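Local structure of Nitrate/nitrite binding protein NrtA (Synechocystis sp., 2G29) at residues Q217-G222 against I303-N308; D168-Y173 against K235-K240; N133-K138 against V223-L228. The protein serves as the substrate-binding protein of the NrtABCD ABC transporter, binding nitrate for uptake into the cell and probably taking part in nitrite transport. All coordinates share one frame; numbering follows the deposited sequence.

Interaction 1 (Q217-G222 against I303-N308); sequences QTVNQG and IYNFGN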
loop_
_atom_site.group_PDB
_atom_site.type_symbol
_atom_site.label_atom_id
_atom_site.label_comp_id
_atom_site.label_asym_id
_atom_site.label_seq_id
_atom_site.Cartn_x
_atom_site.Cartn_y
_atom_site.Cartn_z
ATOM N N GLN A 217 -15.537 5.119 4.471
ATOM C CA GLN A 217 -16.838 4.568 4.191
ATOM C C GLN A 217 -17.364 3.871 5.445
ATOM O O GLN A 217 -18.550 3.897 5.734
ATOM C CB GLN A 217 -16.767 3.584 3.030
ATOM C CG GLN A 217 -18.139 2.944 2.792
ATOM C CD GLN A 217 -18.197 2.111 1.538
ATOM O OE1 GLN A 217 -18.087 0.884 1.589
ATOM N NE2 GLN A 217 -18.350 2.778 0.395
ATOM N N THR A 218 -16.466 3.239 6.194
ATOM C CA THR A 218 -16.868 2.554 7.429
ATOM C C THR A 218 -17.521 3.553 8.393
ATOM O O THR A 218 -18.579 3.255 8.994
ATOM C CB THR A 218 -15.630 1.948 8.114
ATOM O OG1 THR A 218 -15.067 0.917 7.285
ATOM C CG2 THR A 218 -16.004 1.336 9.441
ATOM N N VAL A 219 -16.865 4.714 8.537
ATOM C CA VAL A 219 -17.357 5.779 9.414
ATOM C C VAL A 219 -18.683 6.336 8.895
ATOM O O VAL A 219 -19.680 6.441 9.637
ATOM C CB VAL A 219 -16.307 6.906 9.508
ATOM C CG1 VAL A 219 -16.913 8.159 10.179
ATOM C CG2 VAL A 219 -15.093 6.435 10.323
ATOM N N ASN A 220 -18.727 6.655 7.609
ATOM C CA ASN A 220 -19.942 7.231 7.074
ATOM C C ASN A 220 -21.134 6.296 7.096
ATOM O O ASN A 220 -22.266 6.770 7.240
ATOM C CB ASN A 220 -19.710 7.781 5.647
ATOM C CG ASN A 220 -18.857 9.052 5.624
ATOM O OD1 ASN A 220 -18.720 9.716 6.623
ATOM N ND2 ASN A 220 -18.290 9.385 4.462
ATOM N N GLN A 221 -20.896 4.996 6.955
ATOM C CA GLN A 221 -22.001 4.052 7.021
ATOM C C GLN A 221 -22.369 3.711 8.466
ATOM O O GLN A 221 -23.382 3.060 8.713
ATOM C CB GLN A 221 -21.671 2.776 6.213
ATOM C CG GLN A 221 -21.658 3.053 4.721
ATOM C CD GLN A 221 -21.623 1.821 3.839
ATOM O OE1 GLN A 221 -21.390 1.925 2.630
ATOM N NE2 GLN A 221 -21.859 0.663 4.416
ATOM N N GLY A 222 -21.535 4.153 9.412
ATOM C CA GLY A 222 -21.792 3.897 10.820
ATOM C C GLY A 222 -21.624 2.460 11.241
ATOM O O GLY A 222 -22.248 2.027 12.212
ATOM N N ILE A 303 -8.808 15.651 5.582
ATOM C CA ILE A 303 -9.866 15.950 6.548
ATOM C C ILE A 303 -10.272 14.614 7.159
ATOM O O ILE A 303 -10.791 13.740 6.443
ATOM C CB ILE A 303 -11.084 16.593 5.882
ATOM C CG1 ILE A 303 -10.652 17.898 5.232
ATOM C CG2 ILE A 303 -12.194 16.800 6.919
ATOM C CD1 ILE A 303 -11.730 18.509 4.363
ATOM N N TYR A 304 -10.085 14.482 8.470
ATOM C CA TYR A 304 -10.357 13.223 9.149
ATOM C C TYR A 304 -11.475 13.135 10.164
ATOM O O TYR A 304 -11.389 13.744 11.243
ATOM C CB TYR A 304 -9.078 12.734 9.860
ATOM C CG TYR A 304 -7.995 12.277 8.920
ATOM C CD1 TYR A 304 -6.963 13.135 8.499
ATOM C CD2 TYR A 304 -8.021 10.983 8.413
ATOM C CE1 TYR A 304 -5.992 12.702 7.590
ATOM C CE2 TYR A 304 -7.044 10.536 7.505
ATOM C CZ TYR A 304 -6.047 11.395 7.104
ATOM O OH TYR A 304 -5.088 10.986 6.207
ATOM N N ASN A 305 -12.513 12.384 9.830
ATOM C CA ASN A 305 -13.593 12.101 10.778
ATOM C C ASN A 305 -13.443 10.600 11.077
ATOM O O ASN A 305 -13.699 9.753 10.201
ATOM C CB ASN A 305 -14.987 12.385 10.176
ATOM C CG ASN A 305 -16.113 11.929 11.095
ATOM O OD1 ASN A 305 -15.911 11.748 12.298
ATOM N ND2 ASN A 305 -17.295 11.755 10.545
ATOM N N PHE A 306 -13.023 10.289 12.303
ATOM C CA PHE A 306 -12.841 8.911 12.743
ATOM C C PHE A 306 -14.122 8.291 13.327
ATOM O O PHE A 306 -14.132 7.124 13.674
ATOM C CB PHE A 306 -11.733 8.789 13.802
ATOM C CG PHE A 306 -10.320 8.944 13.278
ATOM C CD1 PHE A 306 -10.029 9.014 11.911
ATOM C CD2 PHE A 306 -9.260 8.963 14.174
ATOM C CE1 PHE A 306 -8.678 9.089 11.468
ATOM C CE2 PHE A 306 -7.940 9.039 13.728
ATOM C CZ PHE A 306 -7.650 9.097 12.371
ATOM N N GLY A 307 -15.202 9.067 13.433
ATOM C CA GLY A 307 -16.432 8.520 13.983
ATOM C C GLY A 307 -16.427 8.434 15.495
ATOM O O GLY A 307 -15.545 8.990 16.160
ATOM N N ASN A 308 -17.416 7.740 16.037
ATOM C CA ASN A 308 -17.519 7.541 17.472
ATOM C C ASN A 308 -17.507 8.842 18.262
ATOM O O ASN A 308 -16.942 8.895 19.354
ATOM C CB ASN A 308 -16.376 6.652 17.947
ATOM C CG ASN A 308 -16.652 6.045 19.278
ATOM O OD1 ASN A 308 -17.816 5.877 19.652
ATOM N ND2 ASN A 308 -15.595 5.691 20.004
HETATM O O HOH W 1 -17.591 12.078 7.557
#
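The flat carboxamide of Asn305 receives Val219 on one face: the methyl CG1 sits over it, nearest to Asn305 ND2 at 3.6 Å. On that same face Asn305 OD1 accepts the backbone N of Gly307 at 3.0 Å, from well above the carbonyl plane, which makes an Asx turn. Off the amide nitrogen a water lies 3.0 Å from Asn305 ND2 and passes on a hydrogen bond to Asn220 OD1 (2.8 Å), so it bridges the two segments.

The other branch of the valine goes to the backbone. With Val219 CG1 anti to its own backbone N (chi1 168°), Val219 CG2 is directed at the turn. There Val219 CG2 lies 3.6 Å from Phe306 O. The contact thus joins the last turn of helix 214-221, closed by a Schellman motif at Gly222, to the chain leaving strand 303-304. Gly307 has a positive phi at which a CB would press on the carbonyl O of Phe306, and that CB would also point at Val219 CG1, already 3.8 Å from Gly307 N. Facing the other way, the Phe306 ring packs edge-to-face with Phe313.

The direct touch is therefore dispersive, methyl groups against amide and carbonyl surfaces, while the polar atoms beneath find partners of their own: Arg299 for Asn305 O and the backbone of Gln226 for Phe306 O. What polar linkage there is between the segments runs through the water.

Interaction 2 (D168-Y173 against K235-K240); sequences DMWIRY and KDHPEK. With NO3 (nitrate ion), chain B.
Beside the nitrate cleft of this two-domain binding protein, Trp170 of helix 166-177 meets His237, Pro238 and Glu239 on the segment that carries the chain from one five-stranded sheet to the other. The indole N-H does the polar work: Trp170 NE1 donates to Glu239 OE1 over 2.9 Å at 152°, with the oxygen lying in the ring plane and receiving the bond on its syn lone pair. Farther round the indole, Trp170 CZ2 comes within 3.2 Å of His237 CD2 and 3.5 Å of Pro238 O. The imidazole is inclined to the six-membered ring at 62°, an oblique aromatic pair. His237 NE2 adds a weak bond to Glu239 OE1 (3.3 Å).

A bend at chi2 (53°) brings the Glu239 carboxylate to this meeting point. Its second oxygen, OE2, accepts from Thr166 OG1 and forms a salt bridge with Lys240 NZ at 2.8 Å. That ammonium in turn bonds nitrate O1, also at 2.8 Å, and pairs with Asp44, while Trp73 NE1 and Gly211 N also donate to the anion. Replacing the indole with a leucine here would probably leave Glu239 OE1 with just the weaker of the two bonds described and open a gap beside the imidazole.

Along this relay Trp170 stands one step behind Glu239, which is itself second shell to nitrate. Its N-H is likely to steady the carboxylate that pairs with Lys240, and the acidic partners probably stabilise the lysine's positive charge facing nitrate.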
loop_
_atom_site.group_PDB
_atom_site.type_symbol
_atom_site.label_atom_id
_atom_site.label_comp_id
_atom_site.label_asym_id
_atom_site.label_seq_id
_atom_site.Cartn_x
_atom_site.Cartn_y
_atom_site.Cartn_z
ATOM N N ASP A 168 -1.289 -6.131 6.881
ATOM C CA ASP A 168 -0.992 -7.185 7.853
ATOM C C ASP A 168 0.125 -6.628 8.771
ATOM O O ASP A 168 0.042 -6.714 10.007
ATOM C CB ASP A 168 -0.539 -8.434 7.074
ATOM C CG ASP A 168 -0.385 -9.674 7.947
ATOM O OD1 ASP A 168 -1.028 -9.762 9.016
ATOM O OD2 ASP A 168 0.353 -10.593 7.514
ATOM N N MET A 169 1.167 -6.025 8.191
ATOM C CA MET A 169 2.241 -5.454 9.019
ATOM C C MET A 169 1.740 -4.305 9.903
ATOM O O MET A 169 2.076 -4.226 11.078
ATOM C CB MET A 169 3.389 -4.937 8.152
ATOM C CG MET A 169 4.084 -5.968 7.269
ATOM S SD MET A 169 4.679 -7.471 8.097
ATOM C CE MET A 169 3.275 -8.582 7.824
ATOM N N TRP A 170 0.875 -3.445 9.368
ATOM C CA TRP A 170 0.422 -2.304 10.183
ATOM C C TRP A 170 -0.443 -2.745 11.356
ATOM O O TRP A 170 -0.224 -2.318 12.494
ATOM C CB TRP A 170 -0.401 -1.300 9.389
ATOM C CG TRP A 170 0.187 -0.801 8.113
ATOM C CD1 TRP A 170 -0.515 -0.557 6.969
ATOM C CD2 TRP A 170 1.565 -0.553 7.809
ATOM N NE1 TRP A 170 0.347 -0.183 5.959
ATOM C CE2 TRP A 170 1.629 -0.184 6.449
ATOM C CE3 TRP A 170 2.767 -0.618 8.548
ATOM C CZ2 TRP A 170 2.832 0.124 5.799
ATOM C CZ3 TRP A 170 3.962 -0.318 7.920
ATOM C CH2 TRP A 170 3.994 0.051 6.548
ATOM N N ILE A 171 -1.429 -3.592 11.098
ATOM C CA ILE A 171 -2.286 -4.007 12.199
ATOM C C ILE A 171 -1.551 -4.870 13.231
ATOM O O ILE A 171 -1.800 -4.726 14.420
ATOM C CB ILE A 171 -3.620 -4.646 11.652
ATOM C CG1 ILE A 171 -4.721 -4.465 12.696
ATOM C CG2 ILE A 171 -3.438 -6.108 11.291
ATOM C CD1 ILE A 171 -6.112 -4.765 12.147
ATOM N N ARG A 172 -0.644 -5.736 12.789
ATOM C CA ARG A 172 0.145 -6.537 13.728
ATOM C C ARG A 172 1.064 -5.628 14.536
ATOM O O ARG A 172 1.281 -5.864 15.732
ATOM C CB ARG A 172 1.007 -7.556 13.004
ATOM C CG ARG A 172 0.226 -8.718 12.437
ATOM C CD ARG A 172 1.127 -9.639 11.642
ATOM N NE ARG A 172 0.362 -10.816 11.217
ATOM C CZ ARG A 172 0.605 -12.064 11.631
ATOM N NH1 ARG A 172 1.615 -12.331 12.469
ATOM N NH2 ARG A 172 -0.230 -13.034 11.270
ATOM N N TYR A 173 1.627 -4.589 13.920
ATOM C CA TYR A 173 2.527 -3.690 14.655
ATOM C C TYR A 173 1.772 -2.956 15.764
ATOM O O TYR A 173 2.246 -2.836 16.905
ATOM C CB TYR A 173 3.168 -2.679 13.668
ATOM C CG TYR A 173 4.293 -1.879 14.253
ATOM C CD1 TYR A 173 5.618 -2.262 14.044
ATOM C CD2 TYR A 173 4.038 -0.803 15.126
ATOM C CE1 TYR A 173 6.671 -1.602 14.687
ATOM C CE2 TYR A 173 5.092 -0.167 15.797
ATOM C CZ TYR A 173 6.392 -0.562 15.577
ATOM O OH TYR A 173 7.486 -0.021 16.260
ATOM N N LYS A 235 5.238 7.867 10.149
ATOM C CA LYS A 235 5.097 9.052 9.314
ATOM C C LYS A 235 5.620 8.844 7.900
ATOM O O LYS A 235 6.717 8.336 7.726
ATOM C CB LYS A 235 5.819 10.247 9.947
ATOM C CG LYS A 235 5.095 10.866 11.121
ATOM C CD LYS A 235 5.924 12.002 11.731
ATOM C CE LYS A 235 5.200 12.591 12.954
ATOM N NZ LYS A 235 5.880 13.805 13.513
ATOM N N ASP A 236 4.812 9.231 6.915
ATOM C CA ASP A 236 5.131 9.133 5.496
ATOM C C ASP A 236 5.611 7.719 5.173
ATOM O O ASP A 236 6.592 7.498 4.456
ATOM C CB ASP A 236 6.188 10.188 5.090
ATOM C CG ASP A 236 5.686 11.610 5.273
ATOM O OD1 ASP A 236 4.456 11.839 5.099
ATOM O OD2 ASP A 236 6.524 12.514 5.569
ATOM N N HIS A 237 4.868 6.739 5.676
ATOM C CA HIS A 237 5.258 5.350 5.478
ATOM C C HIS A 237 5.066 4.869 4.051
ATOM O O HIS A 237 4.075 5.209 3.390
ATOM C CB HIS A 237 4.464 4.441 6.443
ATOM C CG HIS A 237 3.042 4.159 6.003
ATOM N ND1 HIS A 237 1.939 4.803 6.529
ATOM C CD2 HIS A 237 2.565 3.270 5.112
ATOM C CE1 HIS A 237 0.841 4.314 5.973
ATOM N NE2 HIS A 237 1.192 3.383 5.104
ATOM N N PRO A 238 6.000 4.052 3.559
ATOM C CA PRO A 238 5.878 3.514 2.193
ATOM C C PRO A 238 4.627 2.621 2.187
ATOM O O PRO A 238 4.333 1.935 3.186
ATOM C CB PRO A 238 7.152 2.680 2.027
ATOM C CG PRO A 238 7.465 2.261 3.476
ATOM C CD PRO A 238 7.196 3.541 4.245
ATOM N N GLU A 239 3.913 2.587 1.063
ATOM C CA GLU A 239 2.703 1.757 0.992
ATOM C C GLU A 239 2.624 0.988 -0.317
ATOM O O GLU A 239 3.224 -0.093 -0.442
ATOM C CB GLU A 239 1.465 2.645 1.218
ATOM C CG GLU A 239 0.118 1.932 1.161
ATOM C CD GLU A 239 0.003 0.717 2.061
ATOM O OE1 GLU A 239 0.479 0.748 3.228
ATOM O OE2 GLU A 239 -0.636 -0.257 1.594
ATOM N N LYS A 240 1.930 1.506 -1.319
ATOM C CA LYS A 240 1.840 0.781 -2.597
ATOM C C LYS A 240 3.035 1.001 -3.480
ATOM O O LYS A 240 3.739 2.017 -3.387
ATOM C CB LYS A 240 0.573 1.187 -3.370
ATOM C CG LYS A 240 -0.707 1.045 -2.565
ATOM C CD LYS A 240 -0.994 -0.436 -2.224
ATOM C CE LYS A 240 -2.394 -0.622 -1.636
ATOM N NZ LYS A 240 -2.647 0.187 -0.355
HETATM N N NO3 B . -5.610 -1.832 0.737
HETATM O O1 NO3 B . -5.128 -0.554 0.722
HETATM O O2 NO3 B . -6.682 -2.364 1.372
HETATM O O3 NO3 B . -4.803 -2.854 -0.044
#

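Interaction 3 (N133-K138 against V223-L228); sequences NYKDLK and VGYQAL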
loop_
_atom_site.group_PDB
_atom_site.type_symbol
_atom_site.label_atom_id
_atom_site.label_comp_id
_atom_site.label_asym_id
_atom_site.label_seq_id
_atom_site.Cartn_x
_atom_site.Cartn_y
_atom_site.Cartn_z
ATOM N N ASN A 133 -18.704 -2.546 18.643
ATOM C CA ASN A 133 -18.656 -3.101 19.999
ATOM C C ASN A 133 -17.510 -2.516 20.819
ATOM O O ASN A 133 -17.434 -2.741 22.029
ATOM C CB ASN A 133 -18.525 -4.623 19.968
ATOM C CG ASN A 133 -19.789 -5.290 19.513
ATOM O OD1 ASN A 133 -20.871 -4.711 19.616
ATOM N ND2 ASN A 133 -19.677 -6.511 19.014
ATOM N N TYR A 134 -16.623 -1.748 20.180
ATOM C CA TYR A 134 -15.481 -1.177 20.890
ATOM C C TYR A 134 -15.607 0.316 21.074
ATOM O O TYR A 134 -14.668 0.979 21.525
ATOM C CB TYR A 134 -14.192 -1.507 20.122
ATOM C CG TYR A 134 -13.955 -2.983 20.043
ATOM C CD1 TYR A 134 -14.434 -3.728 18.972
ATOM C CD2 TYR A 134 -13.331 -3.657 21.087
ATOM C CE1 TYR A 134 -14.308 -5.104 18.934
ATOM C CE2 TYR A 134 -13.196 -5.017 21.081
ATOM C CZ TYR A 134 -13.683 -5.744 20.021
ATOM O OH TYR A 134 -13.597 -7.098 20.060
ATOM N N LYS A 135 -16.775 0.845 20.749
ATOM C CA LYS A 135 -16.964 2.286 20.855
ATOM C C LYS A 135 -16.704 2.878 22.241
ATOM O O LYS A 135 -16.096 3.932 22.342
ATOM C CB LYS A 135 -18.360 2.694 20.360
ATOM C CG LYS A 135 -18.426 2.830 18.829
ATOM C CD LYS A 135 -19.722 3.504 18.390
ATOM C CE LYS A 135 -19.735 3.831 16.897
ATOM N NZ LYS A 135 -20.950 4.620 16.528
ATOM N N ASP A 136 -17.122 2.196 23.305
ATOM C CA ASP A 136 -16.921 2.759 24.636
ATOM C C ASP A 136 -15.453 2.936 25.018
ATOM O O ASP A 136 -15.123 3.808 25.834
ATOM C CB ASP A 136 -17.664 1.904 25.673
ATOM C CG ASP A 136 -19.158 1.798 25.366
ATOM O OD1 ASP A 136 -19.778 2.852 25.096
ATOM O OD2 ASP A 136 -19.724 0.674 25.390
ATOM N N LEU A 137 -14.572 2.125 24.420
ATOM C CA LEU A 137 -13.138 2.167 24.711
ATOM C C LEU A 137 -12.387 3.317 24.046
ATOM O O LEU A 137 -11.244 3.624 24.439
ATOM C CB LEU A 137 -12.473 0.835 24.314
ATOM C CG LEU A 137 -12.967 -0.409 25.045
ATOM C CD1 LEU A 137 -12.283 -1.667 24.516
ATOM C CD2 LEU A 137 -12.660 -0.257 26.534
ATOM N N LYS A 138 -13.009 3.931 23.037
ATOM C CA LYS A 138 -12.403 5.057 22.341
ATOM C C LYS A 138 -10.922 4.813 22.019
ATOM O O LYS A 138 -10.045 5.624 22.342
ATOM C CB LYS A 138 -12.564 6.317 23.203
ATOM C CG LYS A 138 -14.035 6.692 23.408
ATOM C CD LYS A 138 -14.191 7.889 24.322
ATOM C CE LYS A 138 -15.649 8.309 24.421
ATOM N NZ LYS A 138 -15.789 9.564 25.209
ATOM N N VAL A 223 -20.782 1.715 10.534
ATOM C CA VAL A 223 -20.614 0.300 10.857
ATOM C C VAL A 223 -19.329 0.003 11.594
ATOM O O VAL A 223 -18.972 -1.161 11.795
ATOM C CB VAL A 223 -20.712 -0.598 9.591
ATOM C CG1 VAL A 223 -22.110 -0.422 8.983
ATOM C CG2 VAL A 223 -19.642 -0.219 8.573
ATOM N N GLY A 224 -18.662 1.062 12.031
ATOM C CA GLY A 224 -17.431 0.919 12.795
ATOM C C GLY A 224 -16.841 2.295 13.000
ATOM O O GLY A 224 -17.423 3.280 12.553
ATOM N N TYR A 225 -15.737 2.386 13.736
ATOM C CA TYR A 225 -15.045 3.668 13.894
ATOM C C TYR A 225 -13.552 3.464 13.631
ATOM O O TYR A 225 -13.072 2.340 13.556
ATOM C CB TYR A 225 -15.288 4.294 15.278
ATOM C CG TYR A 225 -14.581 3.655 16.452
ATOM C CD1 TYR A 225 -13.404 4.210 16.957
ATOM C CD2 TYR A 225 -15.131 2.544 17.107
ATOM C CE1 TYR A 225 -12.799 3.690 18.091
ATOM C CE2 TYR A 225 -14.538 2.014 18.241
ATOM C CZ TYR A 225 -13.378 2.586 18.737
ATOM O OH TYR A 225 -12.785 2.111 19.885
ATOM N N GLN A 226 -12.839 4.560 13.437
ATOM C CA GLN A 226 -11.429 4.490 13.117
ATOM C C GLN A 226 -10.545 4.787 14.295
ATOM O O GLN A 226 -10.733 5.797 14.966
ATOM C CB GLN A 226 -11.112 5.452 11.954
ATOM C CG GLN A 226 -9.638 5.389 11.486
ATOM C CD GLN A 226 -9.429 5.836 10.040
ATOM O OE1 GLN A 226 -8.300 5.820 9.525
ATOM N NE2 GLN A 226 -10.494 6.204 9.382
ATOM N N ALA A 227 -9.594 3.893 14.543
ATOM C CA ALA A 227 -8.634 4.041 15.640
ATOM C C ALA A 227 -7.512 4.997 15.237
ATOM O O ALA A 227 -7.087 5.848 16.019
ATOM C CB ALA A 227 -8.064 2.662 16.014
ATOM N N LEU A 228 -7.049 4.886 13.989
ATOM C CA LEU A 228 -5.970 5.733 13.501
ATOM C C LEU A 228 -5.863 5.603 11.995
ATOM O O LEU A 228 -6.417 4.659 11.400
ATOM C CB LEU A 228 -4.623 5.282 14.109
ATOM C CG LEU A 228 -4.254 3.826 13.760
ATOM C CD1 LEU A 228 -3.350 3.789 12.534
ATOM C CD2 LEU A 228 -3.533 3.187 14.960
#
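Two donors grip the carbonyl oxygen of Tyr134 from opposite faces of its plane. The phenol Tyr225 OH donates to Tyr134 O over 2.7 Å, standing 58° out of the carbonyl plane, while the amide Leu137 N reaches Tyr134 O at 3.1 Å as part of the 3-10 turn. The phenol oxygen is itself doubly used, since the backbone N of Val139, just past the turn, is hydrogen-bonded to it. One tyrosine hydroxyl therefore holds both the body of the short helix and its exit.

The ring follows the hydroxyl into the backbone. Tyr225 CE2 lies 3.6 Å from Lys135 N and 4.0 Å from Tyr134 CB, and Tyr225 CD2 is 3.7 Å from Lys135 CG. Beyond that point the extended lysine chain and the tyrosine run alongside one another, pointing opposite ways, so that the aliphatic base of Lys135 lines the ring.

In the fold, Tyr225 lies on strand 225-229, one of the two outer strands of a five-stranded mixed sheet, where its backbone pairs with Leu130 on the antiparallel neighbour 126-130. A classic beta bulge follows, with Ala227 and Leu228 set against the single residue Ile128. The segment 133-138 is the chain just after that neighbouring strand, folded back beside the sheet's edge. With CG placed between the backbone N and carbonyl carbon (chi1 73°), Tyr225 projects from the strand to meet it.

Tyr134 sends its own ring away from Tyr225, onto Leu146, Ala149 and Val153, and its hydroxyl bonds Glu206. The next carbonyl, Lys135 O, takes Lys138 N at 3.2 Å and also the side-chain amide of Asn308.

From the N terminus the chain passes 133-138, 168-173, 217-222, 223-228, 235-240 and 303-308, so every pair of contacts crosses and none nests. Interaction 3 closes a loop of 84 residues, bringing the edge strand back to the turn after strand 126-130. Interaction 2 closes 61 residues, joining helix 166-177 to the crossing between the two large sheets. Interaction 1 closes 80, fastening helix 214-221 to the chain after strand 303-304. Interactions 1 and 3 are continuous: segment 217-222 runs straight into 223-228, and Thr218 packs on Gly224. Interaction 2 stands apart, its centre about 20 Å from the centre of either of the others, next to nitrate.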